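PDB 6ACS: ditrans,polycis-undecaprenyl-diphosphate synthase ((2E,6E)-farnesyl-diphosphate specific) from Acinetobacter baumannii, which probably catalyses the magnesium-dependent sequential condensation of eight isopentenyl diphosphates with farnesyl diphosphate, giving the undecaprenyl diphosphate needed for bacterial cell-wall synthesis. Local coordinates for residues Pro70-Glu73 and Val74-Met78; Leu77-Leu80 and Leu81-Ile85; Pro214-Val218 and Glu219-His223; Asn226-Ser229 and Gly230-Arg234. All coordinates share one frame; numbering follows the deposited sequence.

Contact 1: residues Pro70-Glu73 and Val74-Met78; sequences PQYE and VDLLM
Gln71 and Asp75, one helical turn apart, are joined twice: Asp75 N donates to Gln71 O, and Gln71 NE2 reaches back to Asp75 OD1 at 3.1 Å. The side-chain bond is bent, its N-H...O angle 143°, and the amide nitrogen comes from above the carboxylate plane, the two flat groups being turned 59° against each other. Gln71 gets there because its chain starts anti to the backbone N (chi1 -172°) and then folds at chi2, which brings the amide round to the Asp75 carboxylate.

The close part of the contact is the backbone. Val74 N to Pro70 O measures 3.1 Å, and Leu76 N and Leu77 N repeat the same i to i+4 step onto Tyr72 O and Glu73 O, at 3.0 and 2.9 Å. Against this, the side chains meet more loosely: Leu76 lies over one face of the Tyr72 ring, displaced toward its rim, with Leu76 CD1 3.7 Å from Tyr72 CE2. Gln71, Tyr72 and Leu76 are all exposed, and Glu73 OE1 makes a long, weak ion pair with Arg69, a predicted substrate-binding residue. With Pro70 as N-cap and its carbonyl accepting the first i+4 bond, this is the N-terminal turn of an alpha-helix, here helix 71-95 of the cis-prenyltransferase fold.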
loop_
_atom_site.group_PDB
_atom_site.type_symbol
_atom_site.label_atom_id
_atom_site.label_comp_id
_atom_site.label_asym_id
_atom_site.label_seq_id
_atom_site.Cartn_x
_atom_site.Cartn_y
_atom_site.Cartn_z
ATOM N N PRO B 70 10.865 27.103 4.564
ATOM C CA PRO B 70 10.764 28.362 5.307
ATOM C C PRO B 70 9.312 28.698 5.611
ATOM O O PRO B 70 8.409 28.406 4.823
ATOM C CB PRO B 70 11.390 29.384 4.356
ATOM C CG PRO B 70 12.360 28.593 3.563
ATOM C CD PRO B 70 11.762 27.227 3.399
ATOM N N GLN B 71 9.097 29.312 6.778
ATOM C CA GLN B 71 7.738 29.616 7.215
ATOM C C GLN B 71 6.999 30.481 6.202
ATOM O O GLN B 71 5.785 30.326 6.020
ATOM C CB GLN B 71 7.777 30.320 8.573
ATOM C CG GLN B 71 6.421 30.521 9.221
ATOM C CD GLN B 71 5.694 29.218 9.458
ATOM O OE1 GLN B 71 6.304 28.208 9.820
ATOM N NE2 GLN B 71 4.378 29.230 9.253
ATOM N N TYR B 72 7.715 31.382 5.526
ATOM C CA TYR B 72 7.097 32.235 4.515
ATOM C C TYR B 72 6.514 31.410 3.366
ATOM O O TYR B 72 5.422 31.713 2.855
ATOM C CB TYR B 72 8.129 33.240 4.012
ATOM C CG TYR B 72 7.648 34.121 2.894
ATOM C CD1 TYR B 72 6.780 35.178 3.145
ATOM C CD2 TYR B 72 8.071 33.912 1.591
ATOM C CE1 TYR B 72 6.339 35.989 2.129
ATOM C CE2 TYR B 72 7.637 34.714 0.571
ATOM C CZ TYR B 72 6.772 35.750 0.844
ATOM O OH TYR B 72 6.344 36.543 -0.174
ATOM N N GLU B 73 7.236 30.368 2.934
ATOM C CA GLU B 73 6.720 29.511 1.873
ATOM C C GLU B 73 5.516 28.707 2.346
ATOM O O GLU B 73 4.552 28.522 1.590
ATOM C CB GLU B 73 7.818 28.582 1.361
ATOM C CG GLU B 73 8.930 29.302 0.621
ATOM C CD GLU B 73 10.031 28.364 0.158
ATOM O OE1 GLU B 73 9.894 27.136 0.370
ATOM O OE2 GLU B 73 11.023 28.855 -0.429
ATOM N N VAL B 74 5.555 28.219 3.589
ATOM C CA VAL B 74 4.411 27.491 4.130
ATOM C C VAL B 74 3.186 28.390 4.181
ATOM O O VAL B 74 2.073 27.968 3.840
ATOM C CB VAL B 74 4.743 26.920 5.519
ATOM C CG1 VAL B 74 3.533 26.200 6.079
ATOM C CG2 VAL B 74 5.943 25.988 5.433
ATOM N N ASP B 75 3.373 29.648 4.588
ATOM C CA ASP B 75 2.266 30.596 4.608
ATOM C C ASP B 75 1.707 30.814 3.209
ATOM O O ASP B 75 0.485 30.845 3.026
ATOM C CB ASP B 75 2.709 31.937 5.203
ATOM C CG ASP B 75 3.134 31.834 6.659
ATOM O OD1 ASP B 75 2.665 30.922 7.372
ATOM O OD2 ASP B 75 3.936 32.690 7.092
ATOM N N LEU B 76 2.583 31.001 2.211
ATOM C CA LEU B 76 2.086 31.174 0.846
ATOM C C LEU B 76 1.280 29.963 0.396
ATOM O O LEU B 76 0.219 30.110 -0.221
ATOM C CB LEU B 76 3.238 31.420 -0.128
ATOM C CG LEU B 76 4.030 32.714 -0.028
ATOM C CD1 LEU B 76 5.034 32.782 -1.175
ATOM C CD2 LEU B 76 3.089 33.913 -0.051
ATOM N N LEU B 77 1.771 28.757 0.692
ATOM C CA LEU B 77 1.054 27.552 0.285
ATOM C C LEU B 77 -0.302 27.463 0.972
ATOM O O LEU B 77 -1.302 27.100 0.342
ATOM C CB LEU B 77 1.894 26.313 0.594
ATOM C CG LEU B 77 3.126 26.115 -0.280
ATOM C CD1 LEU B 77 4.038 25.055 0.314
ATOM C CD2 LEU B 77 2.691 25.728 -1.698
ATOM N N MET B 78 -0.359 27.825 2.256
ATOM C CA MET B 78 -1.625 27.807 2.981
ATOM C C MET B 78 -2.605 28.813 2.400
ATOM O O MET B 78 -3.794 28.517 2.238
ATOM C CB MET B 78 -1.385 28.123 4.457
ATOM C CG MET B 78 -0.578 27.094 5.211
ATOM S SD MET B 78 -1.512 25.615 5.602
ATOM C CE MET B 78 -1.217 24.571 4.173
#

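Contact 2: residues Leu77-Leu80 and Leu81-Ile85; sequences LMKL and LEETI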
loop_
_atom_site.group_PDB
_atom_site.type_symbol
_atom_site.label_atom_id
_atom_site.label_comp_id
_atom_site.label_asym_id
_atom_site.label_seq_id
_atom_site.Cartn_x
_atom_site.Cartn_y
_atom_site.Cartn_z
ATOM N N LEU B 77 1.771 28.757 0.692
ATOM C CA LEU B 77 1.054 27.552 0.285
ATOM C C LEU B 77 -0.302 27.463 0.972
ATOM O O LEU B 77 -1.302 27.100 0.342
ATOM C CB LEU B 77 1.894 26.313 0.594
ATOM C CG LEU B 77 3.126 26.115 -0.280
ATOM C CD1 LEU B 77 4.038 25.055 0.314
ATOM C CD2 LEU B 77 2.691 25.728 -1.698
ATOM N N MET B 78 -0.359 27.825 2.256
ATOM C CA MET B 78 -1.625 27.807 2.981
ATOM C C MET B 78 -2.605 28.813 2.400
ATOM O O MET B 78 -3.794 28.517 2.238
ATOM C CB MET B 78 -1.385 28.123 4.457
ATOM C CG MET B 78 -0.578 27.094 5.211
ATOM S SD MET B 78 -1.512 25.615 5.602
ATOM C CE MET B 78 -1.217 24.571 4.173
ATOM N N LYS B 79 -2.125 30.018 2.093
ATOM C CA LYS B 79 -2.996 31.020 1.487
ATOM C C LYS B 79 -3.493 30.555 0.124
ATOM O O LYS B 79 -4.659 30.773 -0.235
ATOM C CB LYS B 79 -2.256 32.353 1.371
ATOM C CG LYS B 79 -3.122 33.468 0.825
ATOM C CD LYS B 79 -4.339 33.672 1.724
ATOM C CE LYS B 79 -5.513 34.270 0.960
ATOM N NZ LYS B 79 -6.663 34.573 1.863
ATOM N N LEU B 80 -2.621 29.911 -0.651
ATOM C CA LEU B 80 -3.038 29.415 -1.955
ATOM C C LEU B 80 -4.121 28.360 -1.800
ATOM O O LEU B 80 -5.114 28.362 -2.535
ATOM C CB LEU B 80 -1.833 28.856 -2.707
ATOM C CG LEU B 80 -2.021 28.563 -4.189
ATOM C CD1 LEU B 80 -2.532 29.799 -4.922
ATOM C CD2 LEU B 80 -0.694 28.097 -4.775
ATOM N N LEU B 81 -3.947 27.458 -0.834
ATOM C CA LEU B 81 -4.961 26.445 -0.566
ATOM C C LEU B 81 -6.287 27.084 -0.174
ATOM O O LEU B 81 -7.348 26.692 -0.677
ATOM C CB LEU B 81 -4.465 25.503 0.537
ATOM C CG LEU B 81 -5.419 24.414 1.011
ATOM C CD1 LEU B 81 -5.763 23.485 -0.145
ATOM C CD2 LEU B 81 -4.783 23.631 2.160
ATOM N N GLU B 82 -6.246 28.087 0.706
ATOM C CA GLU B 82 -7.482 28.753 1.124
ATOM C C GLU B 82 -8.188 29.407 -0.062
ATOM O O GLU B 82 -9.411 29.273 -0.233
ATOM C CB GLU B 82 -7.181 29.790 2.206
ATOM C CG GLU B 82 -6.681 29.202 3.512
ATOM C CD GLU B 82 -6.170 30.261 4.474
ATOM O OE1 GLU B 82 -5.999 31.420 4.046
ATOM O OE2 GLU B 82 -5.940 29.934 5.658
ATOM N N GLU B 83 -7.430 30.127 -0.891
ATOM C CA GLU B 83 -8.027 30.783 -2.050
ATOM C C GLU B 83 -8.592 29.759 -3.024
ATOM O O GLU B 83 -9.632 29.991 -3.653
ATOM C CB GLU B 83 -6.992 31.668 -2.743
ATOM C CG GLU B 83 -7.588 32.836 -3.494
ATOM C CD GLU B 83 -7.232 34.162 -2.857
ATOM O OE1 GLU B 83 -6.117 34.274 -2.299
ATOM O OE2 GLU B 83 -8.069 35.090 -2.908
ATOM N N THR B 84 -7.921 28.616 -3.160
ATOM C CA THR B 84 -8.397 27.584 -4.073
ATOM C C THR B 84 -9.683 26.940 -3.565
ATOM O O THR B 84 -10.599 26.661 -4.351
ATOM C CB THR B 84 -7.293 26.550 -4.286
ATOM O OG1 THR B 84 -6.106 27.218 -4.753
ATOM C CG2 THR B 84 -7.728 25.495 -5.298
ATOM N N ILE B 85 -9.774 26.688 -2.258
ATOM C CA ILE B 85 -11.024 26.177 -1.696
ATOM C C ILE B 85 -12.158 27.160 -1.974
ATOM O O ILE B 85 -13.264 26.770 -2.394
ATOM C CB ILE B 85 -10.865 25.903 -0.188
ATOM C CG1 ILE B 85 -9.829 24.796 0.049
ATOM C CG2 ILE B 85 -12.202 25.532 0.430
ATOM C CD1 ILE B 85 -9.470 24.613 1.495
#
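Helix 71-95 of the cis-prenyltransferase fold continues here through two regular alpha-helical turns, and its sides differ in character. Leu81 N, Glu82 N and Glu83 N each donate to the carbonyl four residues earlier, on Leu77, Met78 and Lys79, in bonds that are all close to straight.

On the polar side Lys79 passes between two acids. Its chain starts trans about chi1 (-177°), bends at chi2 and then runs out extended, which carries its aliphatic part along the helix toward Glu82 and Glu83. Lys79 crosses Glu82 at about a right angle; the salt bridge from Lys79 NZ to Glu82 OE1 is long, 3.9 Å, while Lys79 CD lies nearer that oxygen, at 3.6 Å. Glu83 OE1 sits 3.3 Å from Lys79 CE, yet 4.2 Å from Lys79 NZ, beyond salt-bridge range. The ammonium group is therefore near two carboxylates without a short bond to either, and its attraction to them is probably modest.

The apolar side is made by Met78 and Leu81: Met78 CE and Leu81 CD2 approach to 4.2 Å, and both side chains also rest on Leu112 of helix 110-123. Buried Glu82 lies at the border between the two sides, its carboxylate near Lys79 while its side chain also touches Leu112 and Leu115.

Leu80 O takes two bonds from Thr84, which arrive from opposite faces of the carbonyl plane: Thr84 N at 2.9 Å, and Thr84 OG1 at 2.7 Å, standing 38° out of that plane.

Contact 3: residues Pro214-Val218 and Glu219-His223; sequences PEFTV and EEFDH. With IPA (isopropyl alcohol), chain G.
Thr217 and Glu220 meet through the threonine's first torsion, chi1 59°, which sets OG1 between its own backbone N and carbonyl carbon and turns it to the start of the helix. There it accepts from Glu220 N at 3.1 Å, with an N-H...O angle of 155°. Glu220, its CG opposite the backbone nitrogen and its chain extended, reaches out straight beside the preceding loop and crosses the Phe216 side chain at about a right angle. Glu220 CG is 3.6 Å from Phe216 CE1, and the carboxylate plane makes 43° with the ring.

The same acid helps to bind a water, which donates to Glu220 OE2 and to Glu215 O, and accepts from Thr217 OG1. The capping hydroxyl thus both receives the helix N-H and gives its own proton to the water. Beyond the two segments, Glu220 OE1 bonds to Thr209 and OE2 to Thr211, so the carboxylate is held from several directions.

Beneath the cap, buried Phe216 places CE2 3.9 Å from Phe221 CB. Phe221 itself packs on Ile45 and Cys49 of helix 42-52. Farther along, His223 NE2 is hydrogen-bonded at 3.2 Å to O2 of an isopropanol, in the plane of the imidazole; Tyr207 also bonds this alcohol, probably a guest from the crystallisation liquor.

The hydrogen bond from Phe221 N to Thr217 O, 2.9 Å, completes the first turn. A threonine N-cap, with its hydroxyl on the N-H three residues later, is a classic helix start, here that of helix 218-235 after strand 205-208.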
loop_
_atom_site.group_PDB
_atom_site.type_symbol
_atom_site.label_atom_id
_atom_site.label_comp_id
_atom_site.label_asym_id
_atom_site.label_seq_id
_atom_site.Cartn_x
_atom_site.Cartn_y
_atom_site.Cartn_z
ATOM N N PRO B 214 1.855 19.729 -13.970
ATOM C CA PRO B 214 1.329 20.906 -14.692
ATOM C C PRO B 214 1.004 20.630 -16.143
ATOM O O PRO B 214 0.208 21.364 -16.743
ATOM C CB PRO B 214 2.448 21.945 -14.550
ATOM C CG PRO B 214 3.209 21.534 -13.358
ATOM C CD PRO B 214 3.146 20.035 -13.323
ATOM N N GLU B 215 1.589 19.592 -16.731
ATOM C CA GLU B 215 1.329 19.233 -18.111
ATOM C C GLU B 215 0.373 18.057 -18.230
ATOM O O GLU B 215 0.165 17.558 -19.338
ATOM C CB GLU B 215 2.647 18.915 -18.815
ATOM C CG GLU B 215 3.441 20.142 -19.184
ATOM C CD GLU B 215 4.925 19.863 -19.264
ATOM O OE1 GLU B 215 5.389 18.940 -18.562
ATOM O OE2 GLU B 215 5.627 20.557 -20.032
ATOM N N PHE B 216 -0.203 17.593 -17.120
ATOM C CA PHE B 216 -1.118 16.461 -17.182
ATOM C C PHE B 216 -2.437 16.926 -17.787
ATOM O O PHE B 216 -2.974 17.963 -17.393
ATOM C CB PHE B 216 -1.329 15.877 -15.781
ATOM C CG PHE B 216 -1.987 14.524 -15.771
ATOM C CD1 PHE B 216 -1.322 13.410 -16.267
ATOM C CD2 PHE B 216 -3.267 14.361 -15.251
ATOM C CE1 PHE B 216 -1.926 12.153 -16.254
ATOM C CE2 PHE B 216 -3.874 13.104 -15.227
ATOM C CZ PHE B 216 -3.199 12.000 -15.731
ATOM N N THR B 217 -2.938 16.187 -18.776
ATOM C CA THR B 217 -4.112 16.608 -19.528
ATOM C C THR B 217 -5.250 15.626 -19.301
ATOM O O THR B 217 -5.039 14.485 -18.875
ATOM C CB THR B 217 -3.825 16.701 -21.039
ATOM O OG1 THR B 217 -3.404 15.415 -21.516
ATOM C CG2 THR B 217 -2.711 17.728 -21.310
ATOM N N VAL B 218 -6.470 16.092 -19.576
ATOM C CA VAL B 218 -7.616 15.186 -19.524
ATOM C C VAL B 218 -7.474 14.090 -20.573
ATOM O O VAL B 218 -7.981 12.978 -20.384
ATOM C CB VAL B 218 -8.948 15.962 -19.644
ATOM C CG1 VAL B 218 -9.180 16.482 -21.048
ATOM C CG2 VAL B 218 -10.113 15.080 -19.185
ATOM N N GLU B 219 -6.801 14.373 -21.694
ATOM C CA GLU B 219 -6.529 13.308 -22.660
ATOM C C GLU B 219 -5.668 12.209 -22.040
ATOM O O GLU B 219 -5.916 11.010 -22.250
ATOM C CB GLU B 219 -5.847 13.874 -23.904
ATOM C CG GLU B 219 -6.764 14.721 -24.801
ATOM C CD GLU B 219 -6.939 16.149 -24.312
ATOM O OE1 GLU B 219 -6.148 16.599 -23.444
ATOM O OE2 GLU B 219 -7.875 16.821 -24.802
ATOM N N GLU B 220 -4.644 12.586 -21.267
ATOM C CA GLU B 220 -3.846 11.536 -20.641
ATOM C C GLU B 220 -4.617 10.849 -19.530
ATOM O O GLU B 220 -4.438 9.643 -19.305
ATOM C CB GLU B 220 -2.511 12.061 -20.097
ATOM C CG GLU B 220 -1.665 10.881 -19.577
ATOM C CD GLU B 220 -0.208 11.204 -19.282
ATOM O OE1 GLU B 220 0.535 10.273 -18.912
ATOM O OE2 GLU B 220 0.197 12.367 -19.435
ATOM N N PHE B 221 -5.476 11.588 -18.829
ATOM C CA PHE B 221 -6.359 10.951 -17.851
ATOM C C PHE B 221 -7.270 9.924 -18.515
ATOM O O PHE B 221 -7.479 8.827 -17.976
ATOM C CB PHE B 221 -7.162 12.024 -17.109
ATOM C CG PHE B 221 -8.019 11.489 -15.997
ATOM C CD1 PHE B 221 -7.429 10.954 -14.862
ATOM C CD2 PHE B 221 -9.397 11.583 -16.054
ATOM C CE1 PHE B 221 -8.214 10.463 -13.812
ATOM C CE2 PHE B 221 -10.197 11.118 -15.012
ATOM C CZ PHE B 221 -9.596 10.545 -13.884
ATOM N N ASP B 222 -7.829 10.265 -19.690
ATOM C CA ASP B 222 -8.649 9.313 -20.437
ATOM C C ASP B 222 -7.840 8.080 -20.793
ATOM O O ASP B 222 -8.342 6.948 -20.733
ATOM C CB ASP B 222 -9.176 9.937 -21.737
ATOM C CG ASP B 222 -10.152 11.093 -21.518
ATOM O OD1 ASP B 222 -10.721 11.228 -20.418
ATOM O OD2 ASP B 222 -10.321 11.881 -22.480
ATOM N N HIS B 223 -6.590 8.284 -21.212
ATOM C CA HIS B 223 -5.724 7.147 -21.505
ATOM C C HIS B 223 -5.517 6.282 -20.264
ATOM O O HIS B 223 -5.534 5.050 -20.350
ATOM C CB HIS B 223 -4.388 7.646 -22.061
ATOM C CG HIS B 223 -3.343 6.577 -22.197
ATOM N ND1 HIS B 223 -3.408 5.583 -23.149
ATOM C CD2 HIS B 223 -2.212 6.345 -21.489
ATOM C CE1 HIS B 223 -2.361 4.788 -23.028
ATOM N NE2 HIS B 223 -1.620 5.225 -22.023
HETATM C C1 IPA G . 0.245 2.168 -20.114
HETATM C C2 IPA G . 1.319 3.190 -19.770
HETATM C C3 IPA G . 1.691 3.069 -18.295
HETATM O O2 IPA G . 0.828 4.484 -20.046
HETATM O O HOH W 1 -0.639 14.548 -20.252
#

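Contact 4: residues Asn226-Ser229 and Gly230-Arg234; sequences NVFS and GRERR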
loop_
_atom_site.group_PDB
_atom_site.type_symbol
_atom_site.label_atom_id
_atom_site.label_comp_id
_atom_site.label_asym_id
_atom_site.label_seq_id
_atom_site.Cartn_x
_atom_site.Cartn_y
_atom_site.Cartn_z
ATOM N N ASN B 226 -8.454 4.186 -19.696
ATOM C CA ASN B 226 -8.508 3.105 -20.679
ATOM C C ASN B 226 -7.535 1.976 -20.313
ATOM O O ASN B 226 -7.861 0.779 -20.429
ATOM C CB ASN B 226 -8.193 3.669 -22.064
ATOM C CG ASN B 226 -8.592 2.733 -23.173
ATOM O OD1 ASN B 226 -9.777 2.472 -23.372
ATOM N ND2 ASN B 226 -7.613 2.209 -23.894
ATOM N N VAL B 227 -6.342 2.344 -19.855
ATOM C CA VAL B 227 -5.375 1.346 -19.393
ATOM C C VAL B 227 -5.952 0.567 -18.215
ATOM O O VAL B 227 -5.850 -0.665 -18.154
ATOM C CB VAL B 227 -4.040 2.022 -19.034
ATOM C CG1 VAL B 227 -3.089 1.026 -18.345
ATOM C CG2 VAL B 227 -3.378 2.580 -20.301
ATOM N N PHE B 228 -6.555 1.281 -17.263
ATOM C CA PHE B 228 -7.200 0.641 -16.122
ATOM C C PHE B 228 -8.233 -0.383 -16.568
ATOM O O PHE B 228 -8.297 -1.499 -16.036
ATOM C CB PHE B 228 -7.871 1.696 -15.244
ATOM C CG PHE B 228 -8.758 1.111 -14.183
ATOM C CD1 PHE B 228 -8.217 0.664 -12.988
ATOM C CD2 PHE B 228 -10.133 0.986 -14.388
ATOM C CE1 PHE B 228 -9.034 0.119 -12.001
ATOM C CE2 PHE B 228 -10.953 0.429 -13.415
ATOM C CZ PHE B 228 -10.394 -0.005 -12.207
ATOM N N SER B 229 -9.069 -0.015 -17.538
ATOM C CA SER B 229 -10.085 -0.966 -17.986
ATOM C C SER B 229 -9.446 -2.231 -18.553
ATOM O O SER B 229 -9.875 -3.355 -18.237
ATOM C CB SER B 229 -11.001 -0.317 -19.024
ATOM O OG SER B 229 -12.001 -1.235 -19.434
ATOM N N GLY B 230 -8.416 -2.071 -19.391
ATOM C CA GLY B 230 -7.751 -3.250 -19.938
ATOM C C GLY B 230 -7.113 -4.122 -18.864
ATOM O O GLY B 230 -7.126 -5.357 -18.944
ATOM N N ARG B 231 -6.538 -3.492 -17.837
ATOM C CA ARG B 231 -5.934 -4.291 -16.774
ATOM C C ARG B 231 -6.987 -5.040 -15.974
ATOM O O ARG B 231 -6.749 -6.166 -15.527
ATOM C CB ARG B 231 -5.114 -3.409 -15.849
ATOM C CG ARG B 231 -3.863 -2.861 -16.509
ATOM C CD ARG B 231 -3.212 -1.958 -15.508
ATOM N NE ARG B 231 -2.068 -1.227 -16.021
ATOM C CZ ARG B 231 -1.452 -0.300 -15.302
ATOM N NH1 ARG B 231 -1.900 -0.030 -14.070
ATOM N NH2 ARG B 231 -0.420 0.351 -15.805
ATOM N N GLU B 232 -8.143 -4.427 -15.751
ATOM C CA GLU B 232 -9.196 -5.147 -15.040
ATOM C C GLU B 232 -9.729 -6.309 -15.861
ATOM O O GLU B 232 -10.083 -7.356 -15.298
ATOM C CB GLU B 232 -10.317 -4.195 -14.659
ATOM C CG GLU B 232 -9.846 -3.258 -13.577
ATOM C CD GLU B 232 -10.791 -3.206 -12.420
ATOM O OE1 GLU B 232 -12.003 -3.053 -12.671
ATOM O OE2 GLU B 232 -10.316 -3.295 -11.271
ATOM N N ARG B 233 -9.762 -6.160 -17.180
ATOM C CA ARG B 233 -10.169 -7.285 -18.010
ATOM C C ARG B 233 -9.139 -8.405 -17.947
ATOM O O ARG B 233 -9.499 -9.583 -17.865
ATOM C CB ARG B 233 -10.385 -6.826 -19.452
ATOM C CG ARG B 233 -10.739 -7.954 -20.409
ATOM C CD ARG B 233 -11.328 -7.424 -21.709
ATOM N NE ARG B 233 -10.399 -6.543 -22.412
ATOM C CZ ARG B 233 -10.503 -5.216 -22.447
ATOM N NH1 ARG B 233 -9.608 -4.492 -23.110
ATOM N NH2 ARG B 233 -11.506 -4.612 -21.820
ATOM N N ARG B 234 -7.854 -8.059 -17.929
ATOM C CA ARG B 234 -6.826 -9.092 -18.007
ATOM C C ARG B 234 -6.584 -9.776 -16.662
ATOM O O ARG B 234 -6.374 -10.997 -16.604
ATOM C CB ARG B 234 -5.537 -8.479 -18.546
ATOM C CG ARG B 234 -4.400 -9.464 -18.706
ATOM C CD ARG B 234 -3.302 -8.910 -19.612
ATOM N NE ARG B 234 -2.048 -9.650 -19.447
ATOM C CZ ARG B 234 -1.770 -10.807 -20.046
ATOM N NH1 ARG B 234 -2.657 -11.371 -20.857
ATOM N NH2 ARG B 234 -0.605 -11.404 -19.829
HETATM O O HOH W 2 -9.264 -1.148 -22.598
#
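Glu232 lies over one face of the ring of Phe228, four residues before it; Glu232 CG stands 3.8 Å from the ring centroid, 21° off the normal, which makes a CH-pi contact. The carboxylate stays on the same side of the ring but reaches just past its rim at CZ: Glu232 CD is 3.2 Å from Phe228 CZ, and the carboxylate and ring planes are 26° apart. Phe228 turns its CG away from the backbone N (chi1 170°), Glu232 keeps its own beside the N, and these different first torsions, with the bend of Glu232 at chi2, bring the two side chains together.

On another flank Val227 CG1 sits over a face of the Arg231 guanidinium, 3.4 Å from Arg231 NE. The arginine chain, extended from CG to NE, passes by the valine as it leaves the helix.

Beneath both pairs runs the regular i to i+4 bonding of helix 218-235, an alpha-helix beside 205-208, the outermost strand of the parallel sheet within this chain: Arg231 N to Val227 O and Glu232 N to Phe228 O are each 2.9 Å. A water donates to Asn226 O and weakly accepts from Arg233 NH1.

The next shell fixes the polar ends. Arg231 NH1 bonds to Leu206 O and has a long, weak ion pair with Glu205, a predicted magnesium ligand; its guanidinium also makes a cation-pi contact with Phe191 of the second subunit. Glu232 OE2 forms a salt bridge with Arg192 of the second subunit, predicted to bind substrate there, and a weak hydrogen bond with Gln241. Ser229 OG accepts from His8 N.

From the N terminus, contact 1 opens helix 71-95 and contact 2 continues it: they overlap at Leu77 and Met78, with centres about 11 Å apart. Each contact bridges adjoining segments, so it closes a helical turn and no long loop; otherwise they follow in series, with no nesting. Contact 3 follows much later, turning the loop after strand 205-208 into helix 218-235; contact 4 lies on that same helix, the two centres about 17 Å apart. Contacts 1 and 4, with centres about 41 Å apart, fall on opposite sides of the chain's centre. Contact 2 ties its helix to 110-123, contact 3 reaches helix 42-52, and contact 4 strand 205-208 and the second subunit.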